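Side-chain contacts in twin-arginine translocation pathway signal (Rhodoferax ferrireducens, PDB 5IM2), which probably serves as the extracellular solute-binding component of a TRAP transporter, holding an aromatic carboxylate, benzoate, between its two lobes: residues Lys52-Met57 against Tyr101-Asp106; Lys69-Lys74 against Ile83-Tyr88; Ala270-Leu275 against Ile282-Ser287. All blocks are in the same frame, centred on the assembly; numbering follows the deposited sequence.

Contact 1 of 3, residues Lys52-Met57 against Tyr101-Asp106. With BEZ (benzoic acid), chain B.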
# COMPACT_ATOMS: atom_id res chain seq x y z
N LYS A 52 -22.09 2.95 -0.31
CA LYS A 52 -21.39 2.74 0.95
C LYS A 52 -19.91 2.50 0.70
O LYS A 52 -19.54 1.59 -0.06
CB LYS A 52 -21.99 1.56 1.70
CG LYS A 52 -23.42 1.79 2.11
CD LYS A 52 -23.92 0.60 2.94
CE LYS A 52 -25.43 0.65 3.13
NZ LYS A 52 -26.04 -0.61 2.64
N PHE A 53 -19.07 3.30 1.36
CA PHE A 53 -17.61 3.23 1.27
C PHE A 53 -17.05 2.81 2.63
O PHE A 53 -17.44 3.37 3.66
CB PHE A 53 -17.08 4.61 0.86
CG PHE A 53 -15.58 4.69 0.67
CD1 PHE A 53 -14.72 4.76 1.75
CD2 PHE A 53 -15.06 4.79 -0.61
CE1 PHE A 53 -13.36 4.87 1.57
CE2 PHE A 53 -13.68 4.89 -0.79
CZ PHE A 53 -12.83 4.92 0.31
N HIS A 54 -16.18 1.79 2.66
CA HIS A 54 -15.63 1.27 3.91
C HIS A 54 -14.12 1.11 3.80
O HIS A 54 -13.62 0.61 2.79
CB HIS A 54 -16.25 -0.12 4.26
CG HIS A 54 -16.14 -0.53 5.69
ND1 HIS A 54 -16.26 -1.85 6.07
CD2 HIS A 54 -16.01 0.17 6.84
CE1 HIS A 54 -16.16 -1.95 7.38
NE2 HIS A 54 -16.00 -0.73 7.88
N THR A 55 -13.40 1.47 4.87
CA THR A 55 -11.96 1.23 4.92
C THR A 55 -11.49 1.20 6.36
O THR A 55 -12.27 1.41 7.30
CB THR A 55 -11.21 2.31 4.10
OG1 THR A 55 -9.81 2.00 4.03
CG2 THR A 55 -11.38 3.68 4.72
N PHE A 56 -10.20 0.96 6.54
CA PHE A 56 -9.61 0.74 7.85
C PHE A 56 -8.84 1.96 8.37
O PHE A 56 -8.40 1.97 9.54
CB PHE A 56 -8.67 -0.50 7.79
CG PHE A 56 -7.48 -0.31 6.89
CD1 PHE A 56 -6.29 0.22 7.37
CD2 PHE A 56 -7.53 -0.65 5.55
CE1 PHE A 56 -5.21 0.41 6.54
CE2 PHE A 56 -6.44 -0.45 4.71
CZ PHE A 56 -5.27 0.07 5.22
N MET A 57 -8.73 3.02 7.56
CA MET A 57 -8.01 4.22 7.94
C MET A 57 -8.77 4.99 9.01
O MET A 57 -10.00 5.02 9.02
CB MET A 57 -7.79 5.13 6.73
CG MET A 57 -6.95 4.51 5.61
SD MET A 57 -5.35 3.88 6.16
CE MET A 57 -4.53 5.40 6.68
N TYR A 101 -12.12 -6.54 1.15
CA TYR A 101 -12.33 -6.91 -0.25
C TYR A 101 -13.60 -7.75 -0.41
O TYR A 101 -14.46 -7.43 -1.25
CB TYR A 101 -11.10 -7.64 -0.80
CG TYR A 101 -11.18 -7.87 -2.28
CD1 TYR A 101 -10.75 -6.90 -3.18
CD2 TYR A 101 -11.73 -9.05 -2.79
CE1 TYR A 101 -10.85 -7.10 -4.54
CE2 TYR A 101 -11.83 -9.26 -4.15
CZ TYR A 101 -11.38 -8.28 -5.02
OH TYR A 101 -11.50 -8.51 -6.38
N ASP A 102 -13.78 -8.78 0.42
CA ASP A 102 -14.97 -9.62 0.34
C ASP A 102 -16.25 -8.88 0.69
O ASP A 102 -17.33 -9.26 0.21
CB ASP A 102 -14.79 -10.85 1.23
CG ASP A 102 -13.88 -11.88 0.60
OD1 ASP A 102 -13.99 -12.03 -0.64
OD2 ASP A 102 -13.04 -12.47 1.30
N GLN A 103 -16.17 -7.83 1.52
CA GLN A 103 -17.37 -7.05 1.80
C GLN A 103 -17.86 -6.33 0.55
O GLN A 103 -19.08 -6.22 0.32
CB GLN A 103 -17.13 -6.03 2.90
CG GLN A 103 -16.99 -6.62 4.29
CD GLN A 103 -16.55 -5.60 5.34
OE1 GLN A 103 -16.29 -4.43 5.03
NE2 GLN A 103 -16.44 -6.06 6.59
N ALA A 104 -16.94 -5.81 -0.27
CA ALA A 104 -17.34 -5.20 -1.53
C ALA A 104 -17.83 -6.27 -2.49
O ALA A 104 -18.90 -6.15 -3.08
CB ALA A 104 -16.18 -4.41 -2.17
N LYS A 105 -17.05 -7.34 -2.63
CA LYS A 105 -17.45 -8.43 -3.49
C LYS A 105 -18.85 -8.91 -3.14
O LYS A 105 -19.67 -9.17 -4.04
CB LYS A 105 -16.43 -9.57 -3.39
CG LYS A 105 -16.82 -10.78 -4.18
CD LYS A 105 -15.94 -11.97 -3.84
CE LYS A 105 -16.44 -13.19 -4.58
NZ LYS A 105 -17.10 -14.14 -3.66
N ASP A 106 -19.16 -9.06 -1.84
CA ASP A 106 -20.43 -9.62 -1.40
C ASP A 106 -21.56 -8.60 -1.35
O ASP A 106 -22.71 -8.98 -1.11
CB ASP A 106 -20.28 -10.25 -0.01
CG ASP A 106 -19.39 -11.49 -0.00
OD1 ASP A 106 -18.94 -11.97 -1.07
OD2 ASP A 106 -19.14 -11.99 1.10
C BEZ B . 0.33 -0.51 6.08
O1 BEZ B . 1.59 -0.67 6.13
O2 BEZ B . -0.42 -1.43 6.47
C1 BEZ B . -0.23 0.78 5.58
C2 BEZ B . -1.61 0.95 5.50
C3 BEZ B . -2.12 2.18 5.06
C4 BEZ B . -1.25 3.19 4.69
C5 BEZ B . 0.12 3.01 4.74
C6 BEZ B . 0.63 1.79 5.19
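A single hydrogen bond between two side chains makes up the whole meeting of Lys52-Met57 with Tyr101-Asp106: His54 ND1 gives its hydrogen to Gln103 OE1 at 2.8 Å, and no apolar packing backs it up. The imidazole and the amide lie almost in one plane, 10° apart, so OE1 arrives at the edge of the ring, nearly in its plane, and sits 3.4 Å from His54 CE1 as well. The bond is moderately bent, with an N-H...O angle of 151°. On the strand side, CG of His54 stands anti to the backbone N (chi1 -160°), which swings the ring out from the sheet toward the helix; Gln103 reaches back with its chain extended beyond CG. The far end of the amide is also held, NE2 bonding to the carbonyl oxygen of Gly94, so both polar atoms of Gln103 are engaged, which should hold the amide against flipping. A leucine in place of His54 would probably leave Gln103 OE1 without its donor and the amide freer to turn. Two and three residues on, Phe56 and Met57 enter the benzoate pocket: the Phe56 ring meets the ligand edge-on, CZ lying 3.8 Å from C2 of the benzoate, while Met57 SD is 3.8 Å from C3. Strand 49-55 runs between strands 83-88 and 111-114 in the five-stranded sheet of this lobe. Helix 100-106 packs against the sheet through Ala104 on Ile112 and Leu100 on His54, whereas Phe53 and Thr55 turn to helix 62-78.

Contact 2 of 3, residues Lys69-Lys74 against Ile83-Tyr88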
# COMPACT_ATOMS: atom_id res chain seq x y z
N LYS A 69 -11.76 11.24 1.08
CA LYS A 69 -12.76 12.31 1.05
C LYS A 69 -12.67 13.11 -0.23
O LYS A 69 -13.70 13.55 -0.77
CB LYS A 69 -12.59 13.23 2.25
CG LYS A 69 -13.12 12.61 3.56
CD LYS A 69 -12.97 13.55 4.73
CE LYS A 69 -13.90 14.72 4.64
NZ LYS A 69 -13.93 15.44 5.94
N VAL A 70 -11.47 13.33 -0.72
CA VAL A 70 -11.29 14.09 -1.94
C VAL A 70 -11.89 13.35 -3.13
O VAL A 70 -12.56 13.95 -3.98
CB VAL A 70 -9.80 14.41 -2.13
CG1 VAL A 70 -9.55 15.03 -3.48
CG2 VAL A 70 -9.33 15.33 -1.02
N TRP A 71 -11.65 12.05 -3.22
CA TRP A 71 -12.17 11.28 -4.35
C TRP A 71 -13.68 11.24 -4.32
O TRP A 71 -14.33 11.47 -5.35
CB TRP A 71 -11.57 9.87 -4.33
CG TRP A 71 -12.01 8.98 -5.51
CD1 TRP A 71 -11.39 8.88 -6.73
CD2 TRP A 71 -13.13 8.09 -5.57
NE1 TRP A 71 -12.06 7.98 -7.52
CE2 TRP A 71 -13.13 7.49 -6.83
CE3 TRP A 71 -14.14 7.75 -4.66
CZ2 TRP A 71 -14.11 6.58 -7.22
CZ3 TRP A 71 -15.10 6.83 -5.05
CH2 TRP A 71 -15.07 6.26 -6.31
N MET A 72 -14.28 10.92 -3.17
CA MET A 72 -15.74 10.90 -3.07
C MET A 72 -16.34 12.27 -3.39
O MET A 72 -17.40 12.36 -4.05
CB MET A 72 -16.15 10.46 -1.66
CG MET A 72 -15.96 8.97 -1.45
SD MET A 72 -16.55 8.45 0.17
CE MET A 72 -15.03 8.63 1.13
N ASP A 73 -15.73 13.34 -2.91
CA ASP A 73 -16.28 14.67 -3.18
C ASP A 73 -16.19 15.03 -4.66
O ASP A 73 -17.12 15.63 -5.21
CB ASP A 73 -15.56 15.71 -2.33
CG ASP A 73 -15.97 15.64 -0.85
OD1 ASP A 73 -16.92 14.89 -0.54
OD2 ASP A 73 -15.35 16.33 -0.01
N LYS A 74 -15.09 14.67 -5.33
CA LYS A 74 -14.96 14.93 -6.76
C LYS A 74 -16.03 14.18 -7.54
O LYS A 74 -16.68 14.73 -8.43
CB LYS A 74 -13.53 14.55 -7.20
CG LYS A 74 -13.25 14.52 -8.70
CD LYS A 74 -11.97 15.29 -9.08
CE LYS A 74 -10.79 14.38 -9.43
NZ LYS A 74 -9.99 14.91 -10.58
N ILE A 83 -24.66 11.30 -7.15
CA ILE A 83 -23.97 10.22 -6.46
C ILE A 83 -23.58 10.72 -5.07
O ILE A 83 -22.80 11.67 -4.94
CB ILE A 83 -22.73 9.73 -7.22
CG1 ILE A 83 -23.07 9.33 -8.66
CG2 ILE A 83 -22.12 8.54 -6.46
CD1 ILE A 83 -21.83 8.96 -9.50
N GLN A 84 -24.11 10.08 -4.04
CA GLN A 84 -23.81 10.41 -2.67
C GLN A 84 -23.18 9.19 -1.99
O GLN A 84 -23.40 8.06 -2.41
CB GLN A 84 -25.06 10.83 -1.90
CG GLN A 84 -25.70 12.13 -2.42
CD GLN A 84 -24.76 13.31 -2.34
OE1 GLN A 84 -23.95 13.42 -1.41
NE2 GLN A 84 -24.84 14.20 -3.32
N PHE A 85 -22.42 9.44 -0.94
CA PHE A 85 -21.74 8.36 -0.23
C PHE A 85 -22.12 8.34 1.24
O PHE A 85 -22.22 9.39 1.88
CB PHE A 85 -20.26 8.50 -0.34
CG PHE A 85 -19.74 8.36 -1.74
CD1 PHE A 85 -19.65 9.47 -2.58
CD2 PHE A 85 -19.33 7.13 -2.22
CE1 PHE A 85 -19.17 9.36 -3.84
CE2 PHE A 85 -18.85 7.00 -3.51
CZ PHE A 85 -18.76 8.12 -4.32
N GLU A 86 -22.33 7.13 1.76
CA GLU A 86 -22.29 6.88 3.20
C GLU A 86 -20.95 6.23 3.44
O GLU A 86 -20.72 5.08 3.04
CB GLU A 86 -23.44 5.99 3.67
CG GLU A 86 -24.77 6.68 3.61
CD GLU A 86 -25.89 5.78 4.03
OE1 GLU A 86 -25.85 4.58 3.66
OE2 GLU A 86 -26.81 6.27 4.72
N ALA A 87 -20.03 6.99 4.02
CA ALA A 87 -18.64 6.60 4.12
C ALA A 87 -18.32 6.18 5.55
O ALA A 87 -18.73 6.85 6.49
CB ALA A 87 -17.72 7.75 3.70
N TYR A 88 -17.52 5.14 5.69
CA TYR A 88 -17.21 4.56 7.00
C TYR A 88 -15.72 4.31 7.13
O TYR A 88 -15.18 3.39 6.48
CB TYR A 88 -18.00 3.28 7.19
CG TYR A 88 -19.48 3.54 7.14
CD1 TYR A 88 -20.14 4.10 8.23
CD2 TYR A 88 -20.22 3.26 6.01
CE1 TYR A 88 -21.50 4.34 8.20
CE2 TYR A 88 -21.59 3.49 5.98
CZ TYR A 88 -22.21 4.04 7.08
OH TYR A 88 -23.58 4.31 7.09
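The beta-alpha-beta unit made by strand 49-55, helix 62-78 and strand 83-88 brings this helix against the edge strand of its sheet, and a Met-aromatic contact joins the two. Met72 lies on the Phe85 ring: its CG stands over the centre of one face, 3.7 Å from the ring centroid and only 6° off the normal, a CH-pi contact, and CB is above the same ring near CD1. The sulfur has moved off toward the root of the ring, where Met72 SD comes 3.7 Å from Phe85 CG and lies obliquely off the ring normal. With chi1 at -75°, Met72 CG is anti to its carbonyl carbon, and the straight run through chi2 takes the thioether along Phe85 toward the neighbouring Ala87. Segments 69-74 and 83-88 run nearly antiparallel, at 151°, their axes 8.9 Å apart, a gap that these side chains fill. Trp71 joins from the far end of the phenyl ring, its CZ3 being 3.9 Å from Phe85 CZ, and the two rings meet obliquely. Its indole NE1 is committed elsewhere, to the carbonyl oxygen of Asn286, while Phe53 of the adjoining strand 49-55 packs on Met72. At the other end of the methionine the chain bends at chi3, and its terminal CE rests 3.8 Å from Ala87 CB.

Contact 3 of 3, residues Ala270-Leu275 against Ile282-Ser287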
# COMPACT_ATOMS: atom_id res chain seq x y z
N ALA A 270 -22.16 -5.80 -9.10
CA ALA A 270 -23.60 -5.60 -9.28
C ALA A 270 -23.97 -4.12 -9.13
O ALA A 270 -24.76 -3.58 -9.91
CB ALA A 270 -24.35 -6.45 -8.26
N SER A 271 -23.39 -3.46 -8.12
CA SER A 271 -23.70 -2.06 -7.85
C SER A 271 -23.26 -1.17 -9.00
O SER A 271 -23.98 -0.24 -9.40
CB SER A 271 -23.02 -1.65 -6.55
OG SER A 271 -23.28 -0.31 -6.23
N TYR A 272 -22.10 -1.46 -9.57
CA TYR A 272 -21.57 -0.68 -10.68
C TYR A 272 -22.40 -0.86 -11.94
O TYR A 272 -22.75 0.11 -12.62
CB TYR A 272 -20.12 -1.08 -10.89
CG TYR A 272 -19.46 -0.55 -12.14
CD1 TYR A 272 -18.81 0.66 -12.14
CD2 TYR A 272 -19.42 -1.31 -13.30
CE1 TYR A 272 -18.17 1.13 -13.27
CE2 TYR A 272 -18.79 -0.86 -14.43
CZ TYR A 272 -18.17 0.36 -14.41
OH TYR A 272 -17.57 0.81 -15.55
N GLN A 273 -22.74 -2.11 -12.27
CA GLN A 273 -23.59 -2.37 -13.44
C GLN A 273 -24.98 -1.79 -13.26
O GLN A 273 -25.63 -1.45 -14.26
CB GLN A 273 -23.64 -3.88 -13.69
CG GLN A 273 -22.28 -4.46 -14.11
CD GLN A 273 -22.25 -5.98 -14.13
OE1 GLN A 273 -23.23 -6.64 -13.78
NE2 GLN A 273 -21.12 -6.56 -14.53
N ALA A 274 -25.44 -1.63 -12.02
CA ALA A 274 -26.76 -1.08 -11.75
C ALA A 274 -26.84 0.45 -11.85
O ALA A 274 -27.95 1.00 -11.78
CB ALA A 274 -27.20 -1.51 -10.35
N LEU A 275 -25.72 1.14 -11.99
CA LEU A 275 -25.74 2.59 -12.09
C LEU A 275 -26.38 2.99 -13.42
O LEU A 275 -26.30 2.25 -14.41
CB LEU A 275 -24.34 3.17 -12.01
CG LEU A 275 -23.59 3.14 -10.68
CD1 LEU A 275 -22.12 3.54 -10.86
CD2 LEU A 275 -24.29 4.02 -9.64
N ILE A 282 -19.34 8.80 -14.84
CA ILE A 282 -18.66 9.61 -13.83
C ILE A 282 -17.71 8.74 -13.02
O ILE A 282 -16.56 9.10 -12.76
CB ILE A 282 -19.67 10.33 -12.92
CG1 ILE A 282 -20.60 11.24 -13.73
CG2 ILE A 282 -18.94 11.13 -11.83
CD1 ILE A 282 -19.91 12.41 -14.35
N ILE A 283 -18.19 7.58 -12.59
CA ILE A 283 -17.32 6.64 -11.89
C ILE A 283 -16.12 6.29 -12.78
O ILE A 283 -14.96 6.30 -12.32
CB ILE A 283 -18.11 5.39 -11.46
CG1 ILE A 283 -19.10 5.72 -10.35
CG2 ILE A 283 -17.19 4.29 -10.95
CD1 ILE A 283 -18.50 6.17 -9.04
N ASP A 284 -16.37 5.97 -14.06
CA ASP A 284 -15.28 5.59 -14.97
C ASP A 284 -14.27 6.73 -15.14
O ASP A 284 -13.05 6.49 -15.21
CB ASP A 284 -15.82 5.19 -16.33
CG ASP A 284 -16.52 3.87 -16.33
OD1 ASP A 284 -16.36 3.09 -15.36
OD2 ASP A 284 -17.21 3.59 -17.33
N ASN A 285 -14.75 7.97 -15.21
CA ASN A 285 -13.88 9.13 -15.34
C ASN A 285 -12.95 9.28 -14.14
O ASN A 285 -11.90 9.93 -14.23
CB ASN A 285 -14.72 10.41 -15.46
CG ASN A 285 -15.47 10.54 -16.78
OD1 ASN A 285 -15.20 9.85 -17.77
ND2 ASN A 285 -16.40 11.48 -16.81
N ASN A 286 -13.34 8.71 -13.01
CA ASN A 286 -12.58 8.76 -11.77
C ASN A 286 -12.03 7.39 -11.41
O ASN A 286 -11.86 7.06 -10.24
CB ASN A 286 -13.47 9.32 -10.67
CG ASN A 286 -13.71 10.79 -10.86
OD1 ASN A 286 -12.85 11.61 -10.55
ND2 ASN A 286 -14.86 11.14 -11.44
N SER A 287 -11.76 6.59 -12.44
CA SER A 287 -11.13 5.29 -12.33
C SER A 287 -10.00 5.23 -13.33
O SER A 287 -9.95 5.99 -14.31
CB SER A 287 -12.10 4.13 -12.64
OG SER A 287 -13.31 4.23 -11.93
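Tyr272 reaches from its short helix to the next one, meeting Ile283 with its flank and Asp284 with its hydroxyl. From CB the chain leaves with CG anti to the backbone N (chi1 170°), a torsion that carries the ring across to helix 277-285. Along one edge of the ring, CD1 and then CE1 pass the CG2 branch of Ile283, CE1 at 4.0 Å, the two side chains sliding past each other in opposite directions. CZ, like CE1, comes 3.4 Å from Asp284 OD1, and at the tip Tyr272 OH donates to Asp284 OD1 in a short bond of 2.6 Å. OD1 receives it through its syn lone pair and lies close to the plane of the phenol ring, while the carboxylate is turned 44° from that plane. Such a short bond to a carboxylate is likely to polarise the hydroxyl. The contact is a packing of two consecutive short helices, 269-273 and 277-285, in the family 7 solute-binding fold, and Arg280, from the second of these, bonds back to the Tyr272 carbonyl oxygen. Beside this, Leu275 CD1 touches Ile283 CG1 at 3.8 Å, the two chains crossing at about a right angle, so Ile283 offers one branch to each partner. Beyond Asp284 the helix ends in side-chain bonds to its own carbonyls. Asn286 ND2 donates to Ile282 O at 3.0 Å, and Ser287 OG to Ile283 O at 2.7 Å from above the carbonyl plane; the backbone N of Asn286 donates to that Ile283 oxygen from the opposite face.

From the N terminus, strand 49-55 comes first, and contact 1 closes the long loop from it to helix 100-106. Contact 2 falls wholly within that loop, closing the short connection between helix 62-78 and strand 83-88. The two share a sheet: backbone bonds of Phe53 with Glu86 and Tyr88 pair their strands, while helix 100-106 meets strand 49-55 through His54, and helix 62-78 does so through Phe53 and Thr55. Contact 3 follows much later in the chain, in series with both, closing the short connection between consecutive helices. It still meets contact 2 in space, where Lys74 CG packs on Asn286 OD1, but stays about 7 Å from contact 1 at the nearest atoms.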